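Long-range contacts in solute-binding protein (Thermoactinomyces vulgaris, PDB 2ZYO), which binds cyclodextrins and maltodextrins, holding maltotetraose in this crystal, and probably delivers such sugars to a membrane transporter for uptake: residues Pro18-Val23 and Gln50-Pro55; Val22-Ala27 and Lys73-Val78; Asp29-Asn34 and Lys314-Ile319. All coordinates share one frame; numbering follows the deposited sequence.

How the interactions relate
Following the chain from the N terminus, strand 20-25 takes part in two contacts. Interaction 1 pairs its residues 20-23 with 50-55 and closes a loop of 26 residues, mostly helix 30-47. Interaction 2 starts from the same strand, sharing Val-22 and Val-23, and closes a longer loop on 73-78. Strand 20-25 thereby lies between 50-55 and the start of 77-81. Interaction 3 reaches furthest: 29-34, at the head of helix 30-47, meets 314-319 after an excursion of 279 residues. Its span crosses both others. Leu-33 packs on Val-53 and Pro-55, and Gln-32 on Asn-26, tying the crossover helix to the strands and to the end of helix 306-316.

Interaction 1: Pro18-Val23 and Gln50-Pro55; sequences PDKLVV and QVEVVP
Lys-20 reaches Glu-52 through a bent chain: its CG sits between the backbone N and the carbonyl carbon (chi1 77°), and a further bend at chi3 turns CE toward the neighbouring strand. Glu-52 has CG anti to its backbone N (chi1 -174°) and an extended chain beyond; the two side chains lie side by side, pointing the same way. They end in a salt bridge, Lys-20 NZ to Glu-52 OE1 at 2.8 Å, with the ammonium above the carboxylate plane. Gln-50 lies side by side with the lysine as well, its NE2 3.7 Å from Lys-20 CE, while one water joins its OE1 to Asp-19 OD2. Long polar chains suit this partly solvent-exposed face, where aliphatic stems can pack and polar ends meet water.

Beneath them the backbones form a regular parallel ladder. Leu-21 N donates to Gln-50 O at 2.8 Å, Leu-21 O accepts from Glu-52 N at 2.9 Å, and Val-23 repeats the pattern with Glu-52 O and Val-54 N. Branched valines favour such extended backbone. On the opposite face Val-23 CG2 meets Val-51 CG1 at 3.8 Å, and Leu-21, Val-23 and Val-51 all rest on Leu-299 of helix 293-302. Val-51 and Val-53 also touch Ala-40 of helix 30-47, the connection between the two strands. Strand 20-25, helix 30-47 and strand 50-55 thus make a beta-alpha-beta crossover, the opening unit of an alpha/beta lobe of the solute-binding protein fold.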
# COMPACT_ATOMS: atom_id res chain seq x y z
N PRO A 18 14.36 27.63 -13.54
CA PRO A 18 12.95 27.99 -13.50
C PRO A 18 12.70 29.10 -12.49
O PRO A 18 13.36 29.15 -11.45
CB PRO A 18 12.27 26.69 -13.04
CG PRO A 18 13.32 25.98 -12.26
CD PRO A 18 14.62 26.32 -12.93
N ASP A 19 11.76 29.99 -12.80
CA ASP A 19 11.34 31.00 -11.84
C ASP A 19 10.56 30.32 -10.72
O ASP A 19 10.60 30.75 -9.56
CB ASP A 19 10.49 32.09 -12.50
CG ASP A 19 9.10 31.60 -12.88
OD1 ASP A 19 8.99 30.77 -13.80
OD2 ASP A 19 8.12 32.05 -12.25
N LYS A 20 9.85 29.26 -11.08
CA LYS A 20 9.00 28.53 -10.16
C LYS A 20 8.86 27.06 -10.56
O LYS A 20 8.92 26.71 -11.74
CB LYS A 20 7.62 29.19 -10.05
CG LYS A 20 6.68 28.92 -11.21
CD LYS A 20 5.35 29.65 -11.06
CE LYS A 20 4.48 29.01 -9.99
NZ LYS A 20 3.09 29.53 -10.03
N LEU A 21 8.67 26.22 -9.55
CA LEU A 21 8.28 24.84 -9.75
C LEU A 21 6.95 24.65 -9.04
O LEU A 21 6.68 25.31 -8.04
CB LEU A 21 9.34 23.88 -9.19
CG LEU A 21 10.70 23.90 -9.92
CD1 LEU A 21 11.77 23.21 -9.09
CD2 LEU A 21 10.59 23.29 -11.32
N VAL A 22 6.11 23.77 -9.58
CA VAL A 22 4.79 23.52 -9.01
C VAL A 22 4.70 22.10 -8.47
O VAL A 22 5.14 21.15 -9.13
CB VAL A 22 3.66 23.78 -10.05
CG1 VAL A 22 2.28 23.55 -9.44
CG2 VAL A 22 3.75 25.21 -10.61
N VAL A 23 4.14 21.97 -7.27
CA VAL A 23 4.00 20.69 -6.60
C VAL A 23 2.54 20.53 -6.20
O VAL A 23 1.96 21.44 -5.62
CB VAL A 23 4.90 20.63 -5.34
CG1 VAL A 23 4.62 19.38 -4.52
CG2 VAL A 23 6.38 20.67 -5.72
N GLN A 50 10.89 29.81 -6.65
CA GLN A 50 9.57 29.71 -6.05
C GLN A 50 9.07 28.27 -6.18
O GLN A 50 9.22 27.65 -7.23
CB GLN A 50 8.58 30.65 -6.75
CG GLN A 50 7.17 30.64 -6.15
CD GLN A 50 6.10 31.17 -7.08
OE1 GLN A 50 6.39 31.89 -8.05
NE2 GLN A 50 4.85 30.82 -6.80
N VAL A 51 8.51 27.73 -5.10
CA VAL A 51 7.83 26.44 -5.18
C VAL A 51 6.40 26.60 -4.71
O VAL A 51 6.14 26.84 -3.52
CB VAL A 51 8.56 25.32 -4.40
CG1 VAL A 51 7.81 24.00 -4.57
CG2 VAL A 51 9.99 25.16 -4.88
N GLU A 52 5.47 26.50 -5.65
CA GLU A 52 4.05 26.60 -5.36
C GLU A 52 3.48 25.22 -5.04
O GLU A 52 3.53 24.32 -5.87
CB GLU A 52 3.29 27.22 -6.54
CG GLU A 52 1.82 27.49 -6.24
CD GLU A 52 1.01 27.86 -7.48
OE1 GLU A 52 1.49 27.65 -8.61
OE2 GLU A 52 -0.13 28.35 -7.30
N VAL A 53 2.95 25.08 -3.83
CA VAL A 53 2.31 23.85 -3.41
C VAL A 53 0.80 24.03 -3.50
O VAL A 53 0.22 24.85 -2.79
CB VAL A 53 2.72 23.44 -1.97
CG1 VAL A 53 2.07 22.12 -1.58
CG2 VAL A 53 4.23 23.33 -1.86
N VAL A 54 0.18 23.25 -4.39
CA VAL A 54 -1.25 23.34 -4.68
C VAL A 54 -1.96 22.13 -4.07
O VAL A 54 -1.52 21.00 -4.27
CB VAL A 54 -1.51 23.39 -6.21
CG1 VAL A 54 -3.00 23.57 -6.51
CG2 VAL A 54 -0.71 24.51 -6.86
N PRO A 55 -3.04 22.37 -3.30
CA PRO A 55 -3.81 21.26 -2.74
C PRO A 55 -4.61 20.50 -3.81
O PRO A 55 -5.53 21.07 -4.41
CB PRO A 55 -4.75 21.95 -1.75
CG PRO A 55 -4.92 23.33 -2.28
CD PRO A 55 -3.59 23.68 -2.89
O HOH W 1 7.99 33.20 -9.80
O HOH W 2 3.90 32.72 -9.64

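Interaction 2: Val22-Ala27 and Lys73-Val78; sequences VVWENA and KGADLV
Val-22 and Asp-76 are joined by hydrogen bonds through both the backbone N-H and the C=O of the valine. Asp-76 holds CG anti to its own carbonyl carbon (chi1 -63°), and its OD2 takes the N-H of Val-22 at 2.8 Å through the anti lone pair; OD1 is engaged by Ser-290. In return Val-22 O accepts two donors. Asp-76 N comes at 2.8 Å, tilted from the carbonyl plane, and Leu-77 N at 3.1 Å in a much straighter bond. An aspartate suits this turn because its short carboxylate can mimic the acceptor that a strand would offer. Two residues on from Val-22, Trp-24 N donates to Leu-77 O at 3.1 Å, completing a single beta bridge between Val-23 and Leu-77.

The aromatic contact is a CH-pi one. Ala-75 CB stands 3.3 Å from the centroid of the five-membered ring of Trp-24, only 1° off its normal, and a bare methyl fits that close approach. The indole NE1 points at a water in the ring plane, 2.9 Å away, which donates in turn to Lys-73 O.

Among apolar contacts, Val-78 CG1 lies 3.7 Å from Trp-24 CE3, and Gln-61 of helix 61-71 touches both side chains. An alanine in place of Trp-24 would probably leave the Ala-75 methyl and Val-78 CG1 facing a gap and the bridging water without its indole donor.

Strand 20-25 here separates 50-55 from 77-81, which pairs onward with antiparallel 278-287, an order characteristic of a lobe of the type 2 periplasmic-binding-protein fold.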
# COMPACT_ATOMS: atom_id res chain seq x y z
N VAL A 22 6.11 23.77 -9.58
CA VAL A 22 4.79 23.52 -9.01
C VAL A 22 4.70 22.10 -8.47
O VAL A 22 5.14 21.15 -9.13
CB VAL A 22 3.66 23.78 -10.05
CG1 VAL A 22 2.28 23.55 -9.44
CG2 VAL A 22 3.75 25.21 -10.61
N VAL A 23 4.14 21.97 -7.27
CA VAL A 23 4.00 20.69 -6.60
C VAL A 23 2.54 20.53 -6.20
O VAL A 23 1.96 21.44 -5.62
CB VAL A 23 4.90 20.63 -5.34
CG1 VAL A 23 4.62 19.38 -4.52
CG2 VAL A 23 6.38 20.67 -5.72
N TRP A 24 1.94 19.38 -6.51
CA TRP A 24 0.60 19.05 -6.03
C TRP A 24 0.69 18.11 -4.85
O TRP A 24 1.34 17.07 -4.92
CB TRP A 24 -0.26 18.42 -7.13
CG TRP A 24 -0.65 19.33 -8.26
CD1 TRP A 24 -0.52 20.69 -8.30
CD2 TRP A 24 -1.25 18.95 -9.49
NE1 TRP A 24 -0.99 21.17 -9.50
CE2 TRP A 24 -1.45 20.12 -10.25
CE3 TRP A 24 -1.63 17.71 -10.04
CZ2 TRP A 24 -2.01 20.10 -11.53
CZ3 TRP A 24 -2.20 17.70 -11.31
CH2 TRP A 24 -2.38 18.88 -12.04
N GLU A 25 0.02 18.47 -3.76
CA GLU A 25 0.02 17.67 -2.54
C GLU A 25 -1.39 17.46 -2.00
O GLU A 25 -2.28 18.30 -2.22
CB GLU A 25 0.93 18.31 -1.47
CG GLU A 25 1.06 17.53 -0.16
CD GLU A 25 1.61 16.12 -0.34
OE1 GLU A 25 2.82 15.92 -0.08
OE2 GLU A 25 0.85 15.22 -0.75
N ASN A 26 -1.59 16.34 -1.31
CA ASN A 26 -2.87 15.93 -0.73
C ASN A 26 -3.69 17.08 -0.14
O ASN A 26 -3.20 17.83 0.70
CB ASN A 26 -2.64 14.86 0.34
CG ASN A 26 -3.93 14.19 0.79
OD1 ASN A 26 -5.00 14.44 0.24
ND2 ASN A 26 -3.83 13.33 1.79
N ALA A 27 -4.94 17.19 -0.60
CA ALA A 27 -5.82 18.28 -0.19
C ALA A 27 -6.62 17.99 1.08
O ALA A 27 -7.01 18.92 1.79
CB ALA A 27 -6.77 18.64 -1.34
N LYS A 73 -0.58 23.96 -17.56
CA LYS A 73 -0.91 24.40 -16.20
C LYS A 73 -0.67 23.30 -15.16
O LYS A 73 -1.09 23.42 -14.01
CB LYS A 73 -2.37 24.88 -16.14
CG LYS A 73 -2.73 25.96 -17.15
CD LYS A 73 -4.23 26.13 -17.25
CE LYS A 73 -4.61 27.00 -18.43
NZ LYS A 73 -6.08 27.23 -18.50
N GLY A 74 -0.00 22.23 -15.58
CA GLY A 74 0.24 21.10 -14.71
C GLY A 74 1.38 21.31 -13.73
O GLY A 74 2.24 22.17 -13.94
N ALA A 75 1.39 20.50 -12.68
CA ALA A 75 2.48 20.49 -11.70
C ALA A 75 3.74 19.87 -12.29
O ALA A 75 3.67 19.06 -13.21
CB ALA A 75 2.07 19.73 -10.47
N ASP A 76 4.89 20.25 -11.75
CA ASP A 76 6.14 19.59 -12.09
C ASP A 76 6.25 18.27 -11.33
O ASP A 76 6.63 17.24 -11.90
CB ASP A 76 7.33 20.49 -11.79
CG ASP A 76 7.31 21.75 -12.63
OD1 ASP A 76 7.64 21.67 -13.83
OD2 ASP A 76 6.96 22.83 -12.10
N LEU A 77 5.90 18.31 -10.04
CA LEU A 77 5.90 17.11 -9.21
C LEU A 77 4.49 16.77 -8.76
O LEU A 77 3.74 17.65 -8.31
CB LEU A 77 6.82 17.29 -8.00
CG LEU A 77 8.31 17.58 -8.23
CD1 LEU A 77 9.04 17.55 -6.90
CD2 LEU A 77 8.95 16.59 -9.20
N VAL A 78 4.14 15.50 -8.89
CA VAL A 78 2.83 14.98 -8.50
C VAL A 78 3.01 13.76 -7.60
O VAL A 78 4.11 13.23 -7.48
CB VAL A 78 1.96 14.61 -9.73
CG1 VAL A 78 1.58 15.87 -10.52
CG2 VAL A 78 2.70 13.62 -10.63
O HOH W 3 -1.13 23.68 -10.96

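Interaction 3: Asp29-Asn34 and Lys314-Ile319; sequences DGVQLN and KETGEI
Gln-32 and Glu-318 meet without a hydrogen bond, and no direct one links the two segments at all. Gln-32 NE2 comes within 3.4 Å of Glu-318 OE2 at a poor angle, the chains crossing at about a right angle with amide and carboxylate planes 46° apart. The amide instead donates to Asp-29 OD1 at 2.8 Å, from above that carboxylate plane. Glu-318 has stronger partners in Arg-312 and Lys-282, and the latter also makes a weak bond with Gln-32 OE1. These positive charges would probably ease the repulsion between the carboxylates of Asp-29 and Glu-318.

Water supplies the polar link: one molecule donates to both Asp-29 OD1 and Thr-316 O, 2.9 Å from the latter. Asp-29 is the N-cap of helix 30-47, although its OD2 bonds to Val-31 N and Gln-32 N are weak.

Direct packing centres on the methyl of Thr-316. Its CG2, anti to the carbonyl carbon, lies 3.9 Å from Gln-32 CG and 4.1 Å from Val-31 CG2. Threonine suits the spot because its other branch, OG1, accepts from Glu-318 N at 3.2 Å in an ST turn and also bonds to Arg-312 O. Gly-317, with positive phi, lets the chain leave the helix there.

The start of helix 30-47 thus faces the end of helix 306-316, while Glu-318 packs on Ala-127 of strand 120-136 and bonds Lys-282 of strand 278-287.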
# COMPACT_ATOMS: atom_id res chain seq x y z
N ASP A 29 -5.66 15.98 3.76
CA ASP A 29 -4.84 15.86 4.95
C ASP A 29 -4.03 17.13 5.15
O ASP A 29 -3.15 17.46 4.35
CB ASP A 29 -3.93 14.63 4.87
CG ASP A 29 -3.27 14.29 6.20
OD1 ASP A 29 -3.00 13.09 6.44
OD2 ASP A 29 -3.01 15.21 6.99
N GLY A 30 -4.33 17.84 6.24
CA GLY A 30 -3.67 19.10 6.58
C GLY A 30 -2.19 18.98 6.85
O GLY A 30 -1.40 19.77 6.34
N VAL A 31 -1.81 17.99 7.66
CA VAL A 31 -0.40 17.81 8.05
C VAL A 31 0.51 17.36 6.89
O VAL A 31 1.67 17.76 6.83
CB VAL A 31 -0.21 16.88 9.29
CG1 VAL A 31 -0.96 17.44 10.49
CG2 VAL A 31 -0.64 15.44 9.00
N GLN A 32 -0.03 16.55 5.98
CA GLN A 32 0.71 16.13 4.79
C GLN A 32 1.00 17.33 3.90
O GLN A 32 2.11 17.48 3.38
CB GLN A 32 -0.07 15.08 3.99
CG GLN A 32 -0.11 13.70 4.63
CD GLN A 32 -0.76 12.65 3.74
OE1 GLN A 32 -0.43 12.52 2.56
NE2 GLN A 32 -1.69 11.89 4.32
N LEU A 33 -0.01 18.19 3.74
CA LEU A 33 0.11 19.39 2.92
C LEU A 33 1.11 20.38 3.51
O LEU A 33 1.99 20.87 2.81
CB LEU A 33 -1.26 20.05 2.74
CG LEU A 33 -1.37 21.31 1.87
CD1 LEU A 33 -1.08 21.02 0.40
CD2 LEU A 33 -2.74 21.96 2.02
N ASN A 34 0.97 20.66 4.81
CA ASN A 34 1.84 21.61 5.48
C ASN A 34 3.30 21.16 5.59
O ASN A 34 4.21 21.99 5.55
CB ASN A 34 1.28 22.00 6.85
CG ASN A 34 -0.10 22.63 6.75
OD1 ASN A 34 -0.45 23.25 5.74
ND2 ASN A 34 -0.89 22.48 7.81
N LYS A 314 7.49 12.42 11.56
CA LYS A 314 7.11 12.97 12.86
C LYS A 314 5.80 13.78 12.78
O LYS A 314 5.01 13.76 13.73
CB LYS A 314 8.25 13.80 13.46
CG LYS A 314 9.47 12.97 13.85
CD LYS A 314 10.63 13.84 14.30
CE LYS A 314 11.90 13.03 14.44
NZ LYS A 314 13.07 13.87 14.83
N GLU A 315 5.59 14.45 11.66
CA GLU A 315 4.37 15.23 11.44
C GLU A 315 3.18 14.37 11.03
O GLU A 315 2.08 14.53 11.58
CB GLU A 315 4.59 16.31 10.37
CG GLU A 315 5.32 17.56 10.84
CD GLU A 315 4.88 18.80 10.08
OE1 GLU A 315 3.91 19.45 10.50
OE2 GLU A 315 5.52 19.12 9.05
N THR A 316 3.39 13.46 10.08
CA THR A 316 2.29 12.72 9.45
C THR A 316 2.05 11.33 10.01
O THR A 316 0.95 10.78 9.87
CB THR A 316 2.51 12.56 7.92
OG1 THR A 316 3.62 11.68 7.69
CG2 THR A 316 2.77 13.91 7.25
N GLY A 317 3.07 10.74 10.63
CA GLY A 317 2.98 9.38 11.16
C GLY A 317 3.15 8.29 10.10
O GLY A 317 3.07 7.10 10.41
N GLU A 318 3.37 8.71 8.86
CA GLU A 318 3.57 7.79 7.75
C GLU A 318 5.03 7.36 7.68
O GLU A 318 5.94 8.19 7.69
CB GLU A 318 3.14 8.41 6.42
CG GLU A 318 1.67 8.85 6.36
CD GLU A 318 1.20 9.19 4.96
OE1 GLU A 318 2.00 9.67 4.13
OE2 GLU A 318 -0.00 8.98 4.67
N ILE A 319 5.25 6.04 7.63
CA ILE A 319 6.59 5.47 7.62
C ILE A 319 7.34 5.82 6.34
O ILE A 319 6.89 5.48 5.25
CB ILE A 319 6.54 3.93 7.80
CG1 ILE A 319 5.84 3.57 9.11
CG2 ILE A 319 7.95 3.33 7.75
CD1 ILE A 319 5.41 2.12 9.19
O HOH W 4 -0.77 11.13 7.60
O HOH W 5 2.17 19.93 8.90